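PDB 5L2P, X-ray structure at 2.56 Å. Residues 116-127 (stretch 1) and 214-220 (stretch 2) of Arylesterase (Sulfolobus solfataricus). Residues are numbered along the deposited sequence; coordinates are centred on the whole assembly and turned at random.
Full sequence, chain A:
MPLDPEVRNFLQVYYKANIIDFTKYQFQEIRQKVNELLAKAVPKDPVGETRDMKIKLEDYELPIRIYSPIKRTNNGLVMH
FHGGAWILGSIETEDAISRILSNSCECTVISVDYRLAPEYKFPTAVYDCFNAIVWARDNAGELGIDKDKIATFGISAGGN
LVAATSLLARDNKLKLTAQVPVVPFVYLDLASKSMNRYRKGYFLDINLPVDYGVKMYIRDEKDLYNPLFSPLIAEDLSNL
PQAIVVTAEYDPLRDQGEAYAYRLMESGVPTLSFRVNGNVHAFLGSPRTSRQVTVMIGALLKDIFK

Stretch 1, residues 116-127: LAPEYKFPTAVY
Stretch 2, residues 214-220: VKMYIRD

Residues 116-123 run as an irregular loop, with cis peptide bonds before Pro118 and Pro123, and a helix starts at Thr124 with Pro123 as its N-cap. Against this loop lies the end of another helix: Val214 to Tyr217 are helical, and Ile218 (phi/psi -82/156) breaks away. The register pairs Pro118 with Met216 (CA to CA 5.2 Å), Lys121 with Tyr217 (4.9 Å) and Phe122 with Ile218 (5.3 Å), so the chains advance in the same direction. Together they bury 606 Å².

Tyr217 covers the most surface. A carbonyl at a helix end lacks its usual helical donor, and Tyr217 O instead accepts a hydrogen bond from Phe122 N (2.7 Å, 161°). Its CA-to-CB bond points away, but chi1 t and chi2 51° bring the ring back against the loop. Phe122 CB sits over one face of the Tyr217 ring, 3.8 Å from its centroid and 13° off the normal, a CH-pi contact. Phe122, with chi1 t and chi2 86°, turns its ring edge toward the face of Tyr217 in an offset edge-to-face pair, the Phe122 and Tyr217 centroids 5.7 Å apart and the planes at 78°. Small Ala117 fits at the tyrosine edge, its CB 4.2 Å from Tyr217 CD1, while Tyr217 OH reaches Val126 CG2 at 3.5 Å.

Lys121 suits the helix terminus because its long chain (chi m, t, t, m) carries a charged amine to backbone oxygens: Lys121 NZ donates to Met216 O (3.0 Å) and Ile218 O (3.1 Å). Its aliphatic part also packs, Lys121 CD lying 4.0 Å from Arg219 CG.

Arg219 (chi m, t, m, chi4 -174°) sends its guanidinium toward the loop: its CA-to-CB bond points sideways, but the end of the side chain comes nearer, with Phe122 O and Pro123 CD over one face. Arginine suits this place because the flat guanidinium can pack a face against the loop while its NE and NH2 are hydrogen-bonded elsewhere in the structure. Arg219 NE is 3.3 Å from Phe122 O, but the angle is too poor for a hydrogen bond. At the other end of the register, the unbranched Met216 side chain (chi1 m, chi2 -100°, between wells, chi3 m) places its CE 3.8 Å from Pro118 CD, an apolar contact.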

ATOM      1  N   LEU A 116      17.317 -13.809  28.954  1.00 57.50           N
ATOM      2  CA  LEU A 116      17.160 -14.077  27.535  1.00 59.02           C
ATOM      3  C   LEU A 116      16.980 -15.562  27.206  1.00 64.58           C
ATOM      4  O   LEU A 116      17.422 -16.447  27.967  1.00 64.81           O
ATOM      5  CB  LEU A 116      18.396 -13.575  26.775  1.00 57.15           C
ATOM      6  CG  LEU A 116      18.770 -12.104  26.985  1.00 54.75           C
ATOM      7  CD1 LEU A 116      20.014 -11.767  26.196  1.00 55.13           C
ATOM      8  CD2 LEU A 116      17.628 -11.186  26.582  1.00 54.15           C
ATOM      9  N   ALA A 117      16.328 -15.827  26.066  1.00 63.08           N
ATOM     10  CA  ALA A 117      16.265 -17.175  25.498  1.00 63.18           C
ATOM     11  C   ALA A 117      17.547 -17.458  24.709  1.00 65.94           C
ATOM     12  O   ALA A 117      18.279 -16.523  24.379  1.00 65.35           O
ATOM     13  CB  ALA A 117      15.068 -17.293  24.590  1.00 61.25           C
ATOM     14  N   PRO A 118      17.853 -18.737  24.421  1.00 69.52           N
ATOM     15  CA  PRO A 118      17.148 -19.962  24.789  1.00 70.52           C
ATOM     16  C   PRO A 118      17.303 -20.433  26.254  1.00 68.65           C
ATOM     17  O   PRO A 118      16.653 -21.395  26.645  1.00 66.62           O
ATOM     18  CB  PRO A 118      17.787 -20.997  23.856  1.00 73.19           C
ATOM     19  CG  PRO A 118      19.192 -20.562  23.735  1.00 72.33           C
ATOM     20  CD  PRO A 118      19.125 -19.049  23.728  1.00 72.48           C
ATOM     21  N   GLU A 119      18.126 -19.766  27.048  1.00 70.00           N
ATOM     22  CA  GLU A 119      18.344 -20.187  28.432  1.00 71.37           C
ATOM     23  C   GLU A 119      17.037 -20.048  29.213  1.00 71.64           C
ATOM     24  O   GLU A 119      16.636 -20.952  29.910  1.00 78.34           O
ATOM     25  CB  GLU A 119      19.447 -19.345  29.099  1.00 71.15           C
ATOM     26  CG  GLU A 119      20.830 -19.531  28.473  1.00 71.44           C
ATOM     27  CD  GLU A 119      21.150 -18.538  27.351  1.00 72.00           C
ATOM     28  OE1 GLU A 119      20.206 -17.997  26.705  1.00 71.39           O
ATOM     29  OE2 GLU A 119      22.350 -18.325  27.073  1.00 70.38           O
ATOM     30  N   TYR A 120      16.388 -18.902  29.098  1.00 69.41           N
ATOM     31  CA  TYR A 120      15.141 -18.635  29.800  1.00 67.66           C
ATOM     32  C   TYR A 120      14.058 -18.291  28.789  1.00 65.17           C
ATOM     33  O   TYR A 120      14.129 -17.272  28.086  1.00 61.23           O
ATOM     34  CB  TYR A 120      15.320 -17.489  30.770  1.00 68.45           C
ATOM     35  CG  TYR A 120      16.326 -17.788  31.841  1.00 75.26           C
ATOM     36  CD1 TYR A 120      17.689 -17.471  31.653  1.00 77.58           C
ATOM     37  CD2 TYR A 120      15.942 -18.396  33.037  1.00 74.37           C
ATOM     38  CE1 TYR A 120      18.622 -17.729  32.632  1.00 76.37           C
ATOM     39  CE2 TYR A 120      16.879 -18.670  34.022  1.00 77.12           C
ATOM     40  CZ  TYR A 120      18.213 -18.326  33.824  1.00 79.13           C
ATOM     41  OH  TYR A 120      19.148 -18.586  34.811  1.00 82.18           O
ATOM     42  N   LYS A 121      13.071 -19.168  28.704  1.00 62.72           N
ATOM     43  CA  LYS A 121      12.049 -19.059  27.703  1.00 62.00           C
ATOM     44  C   LYS A 121      10.937 -18.143  28.192  1.00 61.70           C
ATOM     45  O   LYS A 121      10.879 -17.798  29.379  1.00 58.04           O
ATOM     46  CB  LYS A 121      11.474 -20.435  27.365  1.00 64.43           C
ATOM     47  CG  LYS A 121      12.394 -21.261  26.473  1.00 68.81           C
ATOM     48  CD  LYS A 121      11.656 -22.450  25.885  1.00 69.88           C
ATOM     49  CE  LYS A 121      12.580 -23.258  25.020  1.00 72.10           C
ATOM     50  NZ  LYS A 121      12.636 -22.707  23.644  1.00 71.91           N
ATOM     51  N   PHE A 122      10.067 -17.747  27.255  1.00 58.27           N
ATOM     52  CA  PHE A 122       8.824 -17.098  27.585  1.00 57.01           C
ATOM     53  C   PHE A 122       8.113 -17.869  28.712  1.00 55.55           C
ATOM     54  O   PHE A 122       8.062 -19.094  28.676  1.00 56.15           O
ATOM     55  CB  PHE A 122       7.936 -17.044  26.335  1.00 57.76           C
ATOM     56  CG  PHE A 122       6.543 -16.567  26.593  1.00 56.77           C
ATOM     57  CD1 PHE A 122       6.235 -15.224  26.591  1.00 54.61           C
ATOM     58  CD2 PHE A 122       5.523 -17.486  26.825  1.00 60.57           C
ATOM     59  CE1 PHE A 122       4.924 -14.797  26.815  1.00 56.30           C
ATOM     60  CE2 PHE A 122       4.210 -17.063  27.056  1.00 57.96           C
ATOM     61  CZ  PHE A 122       3.910 -15.716  27.057  1.00 56.00           C
ATOM     62  N   PRO A 123       7.545 -17.162  29.698  1.00 54.40           N
ATOM     63  CA  PRO A 123       7.403 -15.705  29.830  1.00 53.55           C
ATOM     64  C   PRO A 123       8.440 -14.999  30.749  1.00 51.21           C
ATOM     65  O   PRO A 123       8.142 -13.938  31.274  1.00 49.48           O
ATOM     66  CB  PRO A 123       5.990 -15.581  30.428  1.00 54.17           C
ATOM     67  CG  PRO A 123       5.929 -16.748  31.344  1.00 54.84           C
ATOM     68  CD  PRO A 123       6.773 -17.862  30.734  1.00 54.64           C
ATOM     69  N   THR A 124       9.634 -15.563  30.906  1.00 51.17           N
ATOM     70  CA  THR A 124      10.616 -15.060  31.872  1.00 50.14           C
ATOM     71  C   THR A 124      10.965 -13.601  31.647  1.00 48.51           C
ATOM     72  O   THR A 124      10.866 -12.794  32.564  1.00 47.01           O
ATOM     73  CB  THR A 124      11.933 -15.883  31.816  1.00 54.25           C
ATOM     74  OG1 THR A 124      11.665 -17.270  32.012  1.00 56.33           O
ATOM     75  CG2 THR A 124      12.933 -15.441  32.906  1.00 54.02           C
ATOM     76  N   ALA A 125      11.331 -13.248  30.415  1.00 50.10           N
ATOM     77  CA  ALA A 125      11.620 -11.831  30.047  1.00 51.55           C
ATOM     78  C   ALA A 125      10.497 -10.860  30.403  1.00 54.13           C
ATOM     79  O   ALA A 125      10.757  -9.746  30.875  1.00 53.74           O
ATOM     80  CB  ALA A 125      11.925 -11.698  28.559  1.00 50.88           C
ATOM     81  N   VAL A 126       9.244 -11.281  30.198  1.00 56.15           N
ATOM     82  CA  VAL A 126       8.108 -10.396  30.460  1.00 58.21           C
ATOM     83  C   VAL A 126       7.988 -10.113  31.946  1.00 57.67           C
ATOM     84  O   VAL A 126       7.771  -8.965  32.370  1.00 58.62           O
ATOM     85  CB  VAL A 126       6.778 -10.982  29.950  1.00 59.53           C
ATOM     86  CG1 VAL A 126       5.627 -10.024  30.263  1.00 57.92           C
ATOM     87  CG2 VAL A 126       6.879 -11.266  28.450  1.00 59.70           C
ATOM     88  N   TYR A 127       8.119 -11.164  32.742  1.00 58.54           N
ATOM     89  CA  TYR A 127       8.059 -11.005  34.200  1.00 62.11           C
ATOM     90  C   TYR A 127       9.282 -10.315  34.805  1.00 61.82           C
ATOM     91  O   TYR A 127       9.126  -9.596  35.801  1.00 67.85           O
ATOM     92  CB  TYR A 127       7.786 -12.338  34.878  1.00 65.71           C
ATOM     93  CG  TYR A 127       6.352 -12.769  34.693  1.00 67.65           C
ATOM     94  CD1 TYR A 127       5.313 -12.029  35.264  1.00 70.05           C
ATOM     95  CD2 TYR A 127       6.025 -13.891  33.935  1.00 69.91           C
ATOM     96  CE1 TYR A 127       3.992 -12.391  35.077  1.00 75.89           C
ATOM     97  CE2 TYR A 127       4.690 -14.277  33.761  1.00 72.64           C
ATOM     98  CZ  TYR A 127       3.688 -13.513  34.328  1.00 74.76           C
ATOM     99  OH  TYR A 127       2.377 -13.847  34.183  1.00 77.70           O
ATOM    100  N   VAL A 214      11.577 -16.604  17.473  1.00 61.59           N
ATOM    101  CA  VAL A 214      10.348 -17.010  18.152  1.00 56.96           C
ATOM    102  C   VAL A 214      10.468 -18.450  18.665  1.00 56.05           C
ATOM    103  O   VAL A 214      10.124 -18.710  19.782  1.00 53.70           O
ATOM    104  CB  VAL A 214       9.119 -16.866  17.204  1.00 57.14           C
ATOM    105  CG1 VAL A 214       7.836 -17.401  17.841  1.00 56.58           C
ATOM    106  CG2 VAL A 214       8.913 -15.409  16.824  1.00 54.68           C
ATOM    107  N   LYS A 215      10.954 -19.372  17.847  1.00 59.69           N
ATOM    108  CA  LYS A 215      11.139 -20.774  18.258  1.00 63.99           C
ATOM    109  C   LYS A 215      12.023 -20.920  19.498  1.00 64.35           C
ATOM    110  O   LYS A 215      11.806 -21.805  20.321  1.00 63.15           O
ATOM    111  CB  LYS A 215      11.779 -21.594  17.141  1.00 70.80           C
ATOM    112  CG  LYS A 215      10.851 -21.970  16.009  1.00 77.15           C
ATOM    113  CD  LYS A 215      11.620 -22.753  14.956  1.00 85.71           C
ATOM    114  CE  LYS A 215      10.745 -23.103  13.750  1.00 89.77           C
ATOM    115  NZ  LYS A 215       9.914 -24.321  13.998  1.00 90.78           N
ATOM    116  N   MET A 216      13.027 -20.056  19.614  1.00 65.33           N
ATOM    117  CA  MET A 216      13.949 -20.073  20.754  1.00 66.68           C
ATOM    118  C   MET A 216      13.309 -19.505  22.014  1.00 63.28           C
ATOM    119  O   MET A 216      13.593 -19.957  23.106  1.00 65.27           O
ATOM    120  CB  MET A 216      15.193 -19.269  20.417  1.00 69.56           C
ATOM    121  CG  MET A 216      15.942 -19.841  19.239  1.00 75.89           C
ATOM    122  SD  MET A 216      17.335 -20.817  19.803  1.00 87.37           S
ATOM    123  CE  MET A 216      18.545 -19.506  20.023  1.00 85.39           C
ATOM    124  N   TYR A 217      12.425 -18.527  21.840  1.00 62.17           N
ATOM    125  CA  TYR A 217      11.785 -17.815  22.946  1.00 58.23           C
ATOM    126  C   TYR A 217      10.581 -18.559  23.493  1.00 58.40           C
ATOM    127  O   TYR A 217      10.460 -18.696  24.713  1.00 56.78           O
ATOM    128  CB  TYR A 217      11.408 -16.414  22.484  1.00 57.14           C
ATOM    129  CG  TYR A 217      10.769 -15.528  23.516  1.00 58.32           C
ATOM    130  CD1 TYR A 217      11.360 -15.354  24.758  1.00 57.93           C
ATOM    131  CD2 TYR A 217       9.570 -14.825  23.227  1.00 56.33           C
ATOM    132  CE1 TYR A 217      10.773 -14.528  25.700  1.00 60.07           C
ATOM    133  CE2 TYR A 217       8.990 -14.013  24.158  1.00 55.60           C
ATOM    134  CZ  TYR A 217       9.587 -13.864  25.392  1.00 57.29           C
ATOM    135  OH  TYR A 217       9.013 -13.038  26.339  1.00 60.42           O
ATOM    136  N   ILE A 218       9.713 -19.067  22.610  1.00 59.26           N
ATOM    137  CA  ILE A 218       8.488 -19.760  23.059  1.00 63.78           C
ATOM    138  C   ILE A 218       8.736 -21.213  23.452  1.00 64.99           C
ATOM    139  O   ILE A 218       9.704 -21.829  23.004  1.00 71.79           O
ATOM    140  CB  ILE A 218       7.319 -19.687  22.037  1.00 65.15           C
ATOM    141  CG1 ILE A 218       7.653 -20.457  20.756  1.00 66.96           C
ATOM    142  CG2 ILE A 218       6.949 -18.228  21.782  1.00 64.27           C
ATOM    143  CD1 ILE A 218       6.461 -20.557  19.833  1.00 72.30           C
ATOM    144  N   ARG A 219       7.863 -21.742  24.308  1.00 63.43           N
ATOM    145  CA  ARG A 219       7.979 -23.118  24.802  1.00 63.82           C
ATOM    146  C   ARG A 219       7.406 -24.101  23.795  1.00 65.00           C
ATOM    147  O   ARG A 219       7.982 -25.136  23.521  1.00 64.43           O
ATOM    148  CB  ARG A 219       7.257 -23.263  26.137  1.00 62.86           C
ATOM    149  CG  ARG A 219       7.866 -22.402  27.237  1.00 62.80           C
ATOM    150  CD  ARG A 219       6.970 -22.293  28.447  1.00 63.50           C
ATOM    151  NE  ARG A 219       5.799 -21.472  28.153  1.00 62.88           N
ATOM    152  CZ  ARG A 219       4.903 -21.112  29.050  1.00 61.77           C
ATOM    153  NH1 ARG A 219       5.035 -21.501  30.297  1.00 64.18           N
ATOM    154  NH2 ARG A 219       3.885 -20.355  28.698  1.00 61.44           N
ATOM    155  N   ASP A 220       6.222 -23.784  23.292  1.00 68.59           N
ATOM    156  CA  ASP A 220       5.555 -24.578  22.273  1.00 70.78           C
ATOM    157  C   ASP A 220       4.548 -23.709  21.518  1.00 70.87           C
ATOM    158  O   ASP A 220       4.401 -22.508  21.821  1.00 68.18           O
ATOM    159  CB  ASP A 220       4.861 -25.794  22.903  1.00 74.64           C
ATOM    160  CG  ASP A 220       3.844 -25.416  23.967  1.00 77.19           C
ATOM    161  OD1 ASP A 220       2.904 -24.656  23.674  1.00 77.10           O
ATOM    162  OD2 ASP A 220       3.989 -25.905  25.106  1.00 85.56           O
TER